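Long-range contacts in methyltransferase (Streptomyces avermitilis, PDB 3GO4), which binds S-adenosyl-L-homocysteine and is probably an S-adenosylmethionine-dependent methyltransferase, although its substrate is unknown: residues A[26-31]-A[57-62]; A[82-87]-A[163-168]. All coordinates share one frame; numbering follows the deposited sequence.

Contact 1: residues A[26-31]-A[57-62]; sequences RIYDYI and VHMRAN. With SAH (S-adenosyl-L-homocysteine), chain B.
Tyr28 and Met59 meet where two helices preceding the sheet of this Rossmann-like methyltransferase come together beside the bound S-adenosyl-L-homocysteine. The segments 26-31 and 57-62 cross at -100°, almost perpendicular, with their axes 9.8 Å apart, so side chains rather than backbones fill the junction. The tyrosine ring leaves its helix with CG anti to the backbone N (chi1 -179°), a torsion that carries the phenol across to the second helix. One edge of the ring faces that helix: CE1 lies 3.6 Å from Met59 O, near the ring plane, and CD1 packs against Met59 CG. Met59, a selenomethionine here, runs past the ring in the opposite direction, its chain extended beyond CG. Its selenium sits 5.4 Å from the Tyr28 ring centroid, in a Met-aromatic contact made at the ring edge. The same selenium lies against Ile31, whose side chain crosses that of Met59 at about a right angle; Ile31 CB, at 3.5 Å from Met59 SE, and both its branches border the heavy atom. Met59 CE packs loosely against Ile27 CG2, and Tyr217 of helix 207-219 also packs on Met59. At the polar end, the ring of Tyr28 and the amide of Asn62 are turned 70° apart. Asn62 OD1 is hydrogen-bonded to Ser199 OG, which should fix the rotation of the amide and present ND2 to the ligand and the phenol. The Tyr28 hydroxyl gives its proton to the S-adenosyl-L-homocysteine carboxylate, with OH 2.7 Å from ligand O. ND2 donates to the other carboxylate oxygen, OXT, and also to the phenol: Asn62 ND2 lies 3.1 Å from Tyr28 OH, which is in the amide plane.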
loop_
_atom_site.group_PDB
_atom_site.type_symbol
_atom_site.label_atom_id
_atom_site.label_comp_id
_atom_site.label_asym_id
_atom_site.label_seq_id
_atom_site.Cartn_x
_atom_site.Cartn_y
_atom_site.Cartn_z
ATOM N N ARG A 26 6.001 -7.158 8.769
ATOM C CA ARG A 26 7.115 -7.166 9.700
ATOM C C ARG A 26 8.453 -7.154 9.002
ATOM O O ARG A 26 9.350 -6.417 9.424
ATOM C CB ARG A 26 6.962 -8.400 10.615
ATOM C CG ARG A 26 5.625 -8.443 11.329
ATOM C CD ARG A 26 5.405 -9.766 12.043
ATOM N NE ARG A 26 3.984 -10.062 12.254
ATOM C CZ ARG A 26 3.526 -11.113 12.947
ATOM N NH1 ARG A 26 4.373 -11.940 13.558
ATOM N NH2 ARG A 26 2.212 -11.289 13.088
ATOM N N ILE A 27 8.609 -7.997 7.965
ATOM C CA ILE A 27 9.810 -7.958 7.107
ATOM C C ILE A 27 9.948 -6.509 6.617
ATOM O O ILE A 27 10.998 -5.857 6.810
ATOM C CB ILE A 27 9.677 -8.893 5.884
ATOM C CG1 ILE A 27 9.775 -10.361 6.319
ATOM C CG2 ILE A 27 10.737 -8.572 4.843
ATOM C CD1 ILE A 27 9.370 -11.385 5.218
ATOM N N TYR A 28 8.862 -5.997 6.025
ATOM C CA TYR A 28 8.800 -4.574 5.545
ATOM C C TYR A 28 9.241 -3.597 6.621
ATOM O O TYR A 28 10.102 -2.763 6.386
ATOM C CB TYR A 28 7.363 -4.264 5.057
ATOM C CG TYR A 28 7.075 -2.874 4.495
ATOM C CD1 TYR A 28 7.891 -2.296 3.541
ATOM C CD2 TYR A 28 5.914 -2.172 4.851
ATOM C CE1 TYR A 28 7.610 -1.039 2.993
ATOM C CE2 TYR A 28 5.637 -0.893 4.302
ATOM C CZ TYR A 28 6.481 -0.348 3.365
ATOM O OH TYR A 28 6.225 0.877 2.776
ATOM N N ASP A 29 8.671 -3.721 7.822
ATOM C CA ASP A 29 8.976 -2.800 8.888
ATOM C C ASP A 29 10.434 -2.934 9.298
ATOM O O ASP A 29 11.095 -1.953 9.565
ATOM C CB ASP A 29 8.083 -3.045 10.109
ATOM C CG ASP A 29 8.150 -1.919 11.097
ATOM O OD1 ASP A 29 7.688 -0.837 10.733
ATOM O OD2 ASP A 29 8.664 -2.107 12.208
ATOM N N TYR A 30 10.935 -4.161 9.328
ATOM C CA TYR A 30 12.345 -4.401 9.688
ATOM C C TYR A 30 13.282 -3.703 8.708
ATOM O O TYR A 30 14.200 -2.971 9.105
ATOM C CB TYR A 30 12.629 -5.902 9.732
ATOM C CG TYR A 30 14.097 -6.222 9.708
ATOM C CD1 TYR A 30 14.873 -6.030 10.828
ATOM C CD2 TYR A 30 14.706 -6.742 8.568
ATOM C CE1 TYR A 30 16.218 -6.296 10.828
ATOM C CE2 TYR A 30 16.069 -7.023 8.557
ATOM C CZ TYR A 30 16.817 -6.803 9.692
ATOM O OH TYR A 30 18.164 -7.081 9.729
ATOM N N ILE A 31 13.039 -3.922 7.419
ATOM C CA ILE A 31 13.894 -3.365 6.369
ATOM C C ILE A 31 13.876 -1.845 6.375
ATOM O O ILE A 31 14.910 -1.232 6.149
ATOM C CB ILE A 31 13.466 -3.857 4.973
ATOM C CG1 ILE A 31 13.720 -5.371 4.830
ATOM C CG2 ILE A 31 14.180 -3.085 3.851
ATOM C CD1 ILE A 31 15.191 -5.765 5.141
ATOM N N VAL A 57 16.278 0.293 -0.354
ATOM C CA VAL A 57 16.079 1.493 -1.184
ATOM C C VAL A 57 14.651 1.400 -1.751
ATOM O O VAL A 57 13.864 2.330 -1.691
ATOM C CB VAL A 57 17.117 1.544 -2.334
ATOM C CG1 VAL A 57 16.699 2.478 -3.429
ATOM C CG2 VAL A 57 18.532 1.905 -1.789
ATOM N N HIS A 58 14.337 0.235 -2.283
ATOM C CA HIS A 58 13.028 -0.071 -2.876
ATOM C C HIS A 58 11.883 0.028 -1.851
ATOM O O HIS A 58 10.846 0.646 -2.120
ATOM C CB HIS A 58 13.131 -1.491 -3.427
ATOM C CG HIS A 58 11.830 -2.197 -3.620
ATOM N ND1 HIS A 58 11.030 -1.997 -4.720
ATOM C CD2 HIS A 58 11.234 -3.181 -2.890
ATOM C CE1 HIS A 58 9.988 -2.812 -4.650
ATOM N NE2 HIS A 58 10.085 -3.532 -3.548
HETATM N N MSE A 59 12.047 -0.636 -0.703
HETATM C CA MSE A 59 11.007 -0.634 0.328
HETATM C C MSE A 59 10.783 0.782 0.895
HETATM O O MSE A 59 9.637 1.211 1.079
HETATM C CB MSE A 59 11.279 -1.685 1.395
HETATM C CG MSE A 59 10.803 -3.042 0.920
HETATM SE SE MSE A 59 11.158 -4.283 2.330
HETATM C CE MSE A 59 10.114 -5.816 1.692
ATOM N N ARG A 60 11.860 1.520 1.070
ATOM C CA ARG A 60 11.768 2.916 1.517
ATOM C C ARG A 60 11.096 3.778 0.454
ATOM O O ARG A 60 10.301 4.662 0.770
ATOM C CB ARG A 60 13.164 3.456 1.753
ATOM C CG ARG A 60 13.407 4.527 2.793
ATOM C CD ARG A 60 12.456 5.719 2.879
ATOM N NE ARG A 60 11.354 5.690 3.872
ATOM C CZ ARG A 60 11.353 5.182 5.121
ATOM N NH1 ARG A 60 12.426 4.655 5.686
ATOM N NH2 ARG A 60 10.249 5.268 5.857
ATOM N N ALA A 61 11.468 3.592 -0.809
ATOM C CA ALA A 61 10.896 4.399 -1.933
ATOM C C ALA A 61 9.395 4.182 -2.077
ATOM O O ALA A 61 8.665 5.080 -2.487
ATOM C CB ALA A 61 11.593 4.080 -3.258
ATOM N N ASN A 62 8.934 2.959 -1.794
ATOM C CA ASN A 62 7.512 2.651 -1.758
ATOM C C ASN A 62 6.827 3.470 -0.643
ATOM O O ASN A 62 5.861 4.203 -0.878
ATOM C CB ASN A 62 7.273 1.147 -1.494
ATOM C CG ASN A 62 5.783 0.797 -1.399
ATOM O OD1 ASN A 62 5.069 0.695 -2.416
ATOM N ND2 ASN A 62 5.285 0.664 -0.169
HETATM N N SAH B . 0.376 -0.201 2.445
HETATM C CA SAH B . 1.593 -0.131 3.358
HETATM C CB SAH B . 2.033 -1.502 3.894
HETATM C CG SAH B . 2.518 -2.466 2.803
HETATM S SD SAH B . 2.956 -4.077 3.421
HETATM C C SAH B . 2.735 0.539 2.625
HETATM O O SAH B . 3.587 1.223 3.193
HETATM O OXT SAH B . 2.819 0.455 1.406
HETATM C "C5'" SAH B . 1.703 -5.197 2.886
HETATM C "C4'" SAH B . 0.582 -5.283 3.904
HETATM O "O4'" SAH B . -0.554 -5.903 3.298
HETATM C "C3'" SAH B . 0.955 -6.118 5.119
HETATM O "O3'" SAH B . 0.678 -5.362 6.281
HETATM C "C2'" SAH B . 0.073 -7.342 5.016
HETATM O "O2'" SAH B . -0.278 -7.930 6.252
HETATM C "C1'" SAH B . -1.129 -6.772 4.273
HETATM N N9 SAH B . -1.934 -7.776 3.582
HETATM C C8 SAH B . -1.472 -8.785 2.821
HETATM N N7 SAH B . -2.487 -9.523 2.326
HETATM C C5 SAH B . -3.622 -8.980 2.783
HETATM C C6 SAH B . -5.052 -9.268 2.624
HETATM N N6 SAH B . -5.408 -10.317 1.851
HETATM N N1 SAH B . -5.939 -8.473 3.262
HETATM C C2 SAH B . -5.541 -7.402 4.001
HETATM N N3 SAH B . -4.242 -7.082 4.197
HETATM C C4 SAH B . -3.266 -7.808 3.604
#

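Contact 2: residues A[82-87]-A[163-168]; sequences FLDIGT and ALTVIA. With SAH (S-adenosyl-L-homocysteine), chain B.
Asp84 and Thr165 are neighbours on adjacent parallel strands, their side chains set obliquely to each other on the sheet face that also carries Phe82 and Ala163. Thr165 holds OG1 between its backbone N and carbonyl carbon (chi1 46°), a torsion that turns the hydroxyl to the aspartate. Thr165 OG1 donates to Asp84 OD1 at 2.8 Å, reaching the anti side of that oxygen and 26° out of the carboxylate plane. The other oxygen, OD2, accepts from Thr87 OG1, which comes from above the plane, so the buried carboxylate is held through both oxygens. A water also lies 2.8 Å from Asp84 OD1 and accepts the Ile167 N-H where the strands diverge. With an alanine in place of Asp84, the Thr165 and Thr87 hydroxyls would probably each lose their carboxylate acceptor, and the water one of its partners. Further along the same face, Phe82 CD2 rests 3.6 Å from Ala163 CB, and Leu95 of helix 95-102 touches Phe82, Asp84 and Thr165. On the reverse face Leu83 and Leu164 lie side by side, pointing the same way. Leu164 CD1 touches Leu83 CG and, 3.9 Å away, CG1 of Ile85, whose side chain slants across it. Between the faces, the backbone bonds Leu83 N to Ala163 O, Thr165 N to Leu83 O and Ile85 N to Thr165 O join the strands. Beyond these bonds the chains part, and the ligand amino nitrogen, SAH N, donates to Gly86 O at 2.7 Å and to Ile167 O at 2.8 Å. Gly86 has positive phi, and a CB there would run into the ligand ribose oxygen O4'. Cofactor binding at the C-terminal ends of adjacent central parallel strands is typical of the Rossmann-like class I methyltransferase fold.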
loop_
_atom_site.group_PDB
_atom_site.type_symbol
_atom_site.label_atom_id
_atom_site.label_comp_id
_atom_site.label_asym_id
_atom_site.label_seq_id
_atom_site.Cartn_x
_atom_site.Cartn_y
_atom_site.Cartn_z
ATOM N N PHE A 82 -10.320 8.476 2.913
ATOM C CA PHE A 82 -9.394 7.443 2.413
ATOM C C PHE A 82 -9.766 6.059 2.957
ATOM O O PHE A 82 -10.185 5.943 4.094
ATOM C CB PHE A 82 -7.970 7.818 2.839
ATOM C CG PHE A 82 -7.509 9.154 2.297
ATOM C CD1 PHE A 82 -7.957 10.315 2.876
ATOM C CD2 PHE A 82 -6.639 9.229 1.216
ATOM C CE1 PHE A 82 -7.553 11.565 2.391
ATOM C CE2 PHE A 82 -6.213 10.489 0.725
ATOM C CZ PHE A 82 -6.685 11.639 1.320
ATOM N N LEU A 83 -9.664 5.035 2.129
ATOM C CA LEU A 83 -9.861 3.628 2.531
ATOM C C LEU A 83 -8.550 2.960 2.111
ATOM O O LEU A 83 -8.211 2.920 0.918
ATOM C CB LEU A 83 -11.059 2.994 1.853
ATOM C CG LEU A 83 -11.319 1.478 2.041
ATOM C CD1 LEU A 83 -11.390 1.109 3.496
ATOM C CD2 LEU A 83 -12.594 1.134 1.302
ATOM N N ASP A 84 -7.822 2.445 3.095
ATOM C CA ASP A 84 -6.454 1.905 2.900
ATOM C C ASP A 84 -6.423 0.424 3.168
ATOM O O ASP A 84 -6.666 0.012 4.288
ATOM C CB ASP A 84 -5.540 2.610 3.860
ATOM C CG ASP A 84 -4.065 2.301 3.665
ATOM O OD1 ASP A 84 -3.515 2.335 2.533
ATOM O OD2 ASP A 84 -3.424 2.146 4.707
ATOM N N ILE A 85 -6.140 -0.345 2.120
ATOM C CA ILE A 85 -6.149 -1.802 2.183
ATOM C C ILE A 85 -4.707 -2.300 2.206
ATOM O O ILE A 85 -3.918 -2.051 1.273
ATOM C CB ILE A 85 -6.951 -2.428 1.007
ATOM C CG1 ILE A 85 -8.294 -1.740 0.804
ATOM C CG2 ILE A 85 -7.176 -3.978 1.206
ATOM C CD1 ILE A 85 -9.215 -1.697 2.015
ATOM N N GLY A 86 -4.387 -3.046 3.265
ATOM C CA GLY A 86 -3.043 -3.555 3.514
ATOM C C GLY A 86 -2.264 -2.424 4.147
ATOM O O GLY A 86 -1.190 -2.035 3.655
ATOM N N THR A 87 -2.818 -1.904 5.240
ATOM C CA THR A 87 -2.232 -0.773 5.924
ATOM C C THR A 87 -0.825 -1.009 6.422
ATOM O O THR A 87 -0.012 -0.106 6.384
ATOM C CB THR A 87 -3.120 -0.300 7.109
ATOM O OG1 THR A 87 -4.373 0.148 6.570
ATOM C CG2 THR A 87 -2.462 0.890 7.882
ATOM N N ALA A 163 -10.616 8.041 -1.688
ATOM C CA ALA A 163 -9.370 7.570 -2.318
ATOM C C ALA A 163 -9.138 6.133 -1.793
ATOM O O ALA A 163 -8.988 5.946 -0.579
ATOM C CB ALA A 163 -8.220 8.491 -1.952
ATOM N N LEU A 164 -9.174 5.136 -2.692
ATOM C CA LEU A 164 -8.917 3.728 -2.343
ATOM C C LEU A 164 -7.409 3.556 -2.506
ATOM O O LEU A 164 -6.874 3.653 -3.618
ATOM C CB LEU A 164 -9.700 2.796 -3.252
ATOM C CG LEU A 164 -9.551 1.274 -3.079
ATOM C CD1 LEU A 164 -9.890 0.827 -1.638
ATOM C CD2 LEU A 164 -10.366 0.554 -4.143
ATOM N N THR A 165 -6.713 3.349 -1.401
ATOM C CA THR A 165 -5.253 3.168 -1.431
ATOM C C THR A 165 -4.950 1.686 -1.239
ATOM O O THR A 165 -5.261 1.120 -0.223
ATOM C CB THR A 165 -4.511 3.987 -0.370
ATOM O OG1 THR A 165 -5.157 3.863 0.906
ATOM C CG2 THR A 165 -4.449 5.470 -0.760
ATOM N N VAL A 166 -4.310 1.106 -2.229
ATOM C CA VAL A 166 -3.983 -0.306 -2.235
ATOM C C VAL A 166 -2.499 -0.368 -2.549
ATOM O O VAL A 166 -2.084 -0.578 -3.666
ATOM C CB VAL A 166 -4.898 -1.037 -3.250
ATOM C CG1 VAL A 166 -4.661 -2.577 -3.201
ATOM C CG2 VAL A 166 -6.363 -0.716 -2.965
ATOM N N ILE A 167 -1.689 -0.202 -1.516
ATOM C CA ILE A 167 -0.272 -0.006 -1.695
ATOM C C ILE A 167 0.590 -1.124 -1.190
ATOM O O ILE A 167 0.546 -1.468 -0.016
ATOM C CB ILE A 167 0.145 1.337 -1.033
ATOM C CG1 ILE A 167 -0.834 2.441 -1.498
ATOM C CG2 ILE A 167 1.668 1.690 -1.302
ATOM C CD1 ILE A 167 -0.498 3.894 -1.076
ATOM N N ALA A 168 1.404 -1.660 -2.101
ATOM C CA ALA A 168 2.391 -2.686 -1.776
ATOM C C ALA A 168 1.721 -3.905 -1.251
ATOM O O ALA A 168 2.251 -4.513 -0.313
ATOM C CB ALA A 168 3.339 -2.243 -0.728
HETATM N N SAH B . 0.376 -0.201 2.445
HETATM C CA SAH B . 1.593 -0.131 3.358
HETATM C CB SAH B . 2.033 -1.502 3.894
HETATM C CG SAH B . 2.518 -2.466 2.803
HETATM S SD SAH B . 2.956 -4.077 3.421
HETATM C C SAH B . 2.735 0.539 2.625
HETATM O O SAH B . 3.587 1.223 3.193
HETATM O OXT SAH B . 2.819 0.455 1.406
HETATM C "C5'" SAH B . 1.703 -5.197 2.886
HETATM C "C4'" SAH B . 0.582 -5.283 3.904
HETATM O "O4'" SAH B . -0.554 -5.903 3.298
HETATM C "C3'" SAH B . 0.955 -6.118 5.119
HETATM O "O3'" SAH B . 0.678 -5.362 6.281
HETATM C "C2'" SAH B . 0.073 -7.342 5.016
HETATM O "O2'" SAH B . -0.278 -7.930 6.252
HETATM C "C1'" SAH B . -1.129 -6.772 4.273
HETATM N N9 SAH B . -1.934 -7.776 3.582
HETATM C C8 SAH B . -1.472 -8.785 2.821
HETATM N N7 SAH B . -2.487 -9.523 2.326
HETATM C C5 SAH B . -3.622 -8.980 2.783
HETATM C C6 SAH B . -5.052 -9.268 2.624
HETATM N N6 SAH B . -5.408 -10.317 1.851
HETATM N N1 SAH B . -5.939 -8.473 3.262
HETATM C C2 SAH B . -5.541 -7.402 4.001
HETATM N N3 SAH B . -4.242 -7.082 4.197
HETATM C C4 SAH B . -3.266 -7.808 3.604
HETATM O O HOH W 1 -2.499 0.126 1.099
#

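Both contacts are buried, but contact 2 lies in the central sheet, its centre about 5 Å from that of the chain, whereas the centre of contact 1 is about 12 Å from it, between helices 24-32 and 55-75. Backbone hydrogen bonding governs the strand pair; the helix pair relies on side chains, with apolar and selenium packing beside one polar corner. The two share no element, yet helix 55-75 leads on to strand 81-85, and they touch where Asn62 packs on Ile167 and Ala168. Both grip the amino-acid end of the ligand: side chains of 26-31 and 57-62 bind its carboxylate, while main-chain carbonyls of 82-87 and 163-168 accept from its amino group.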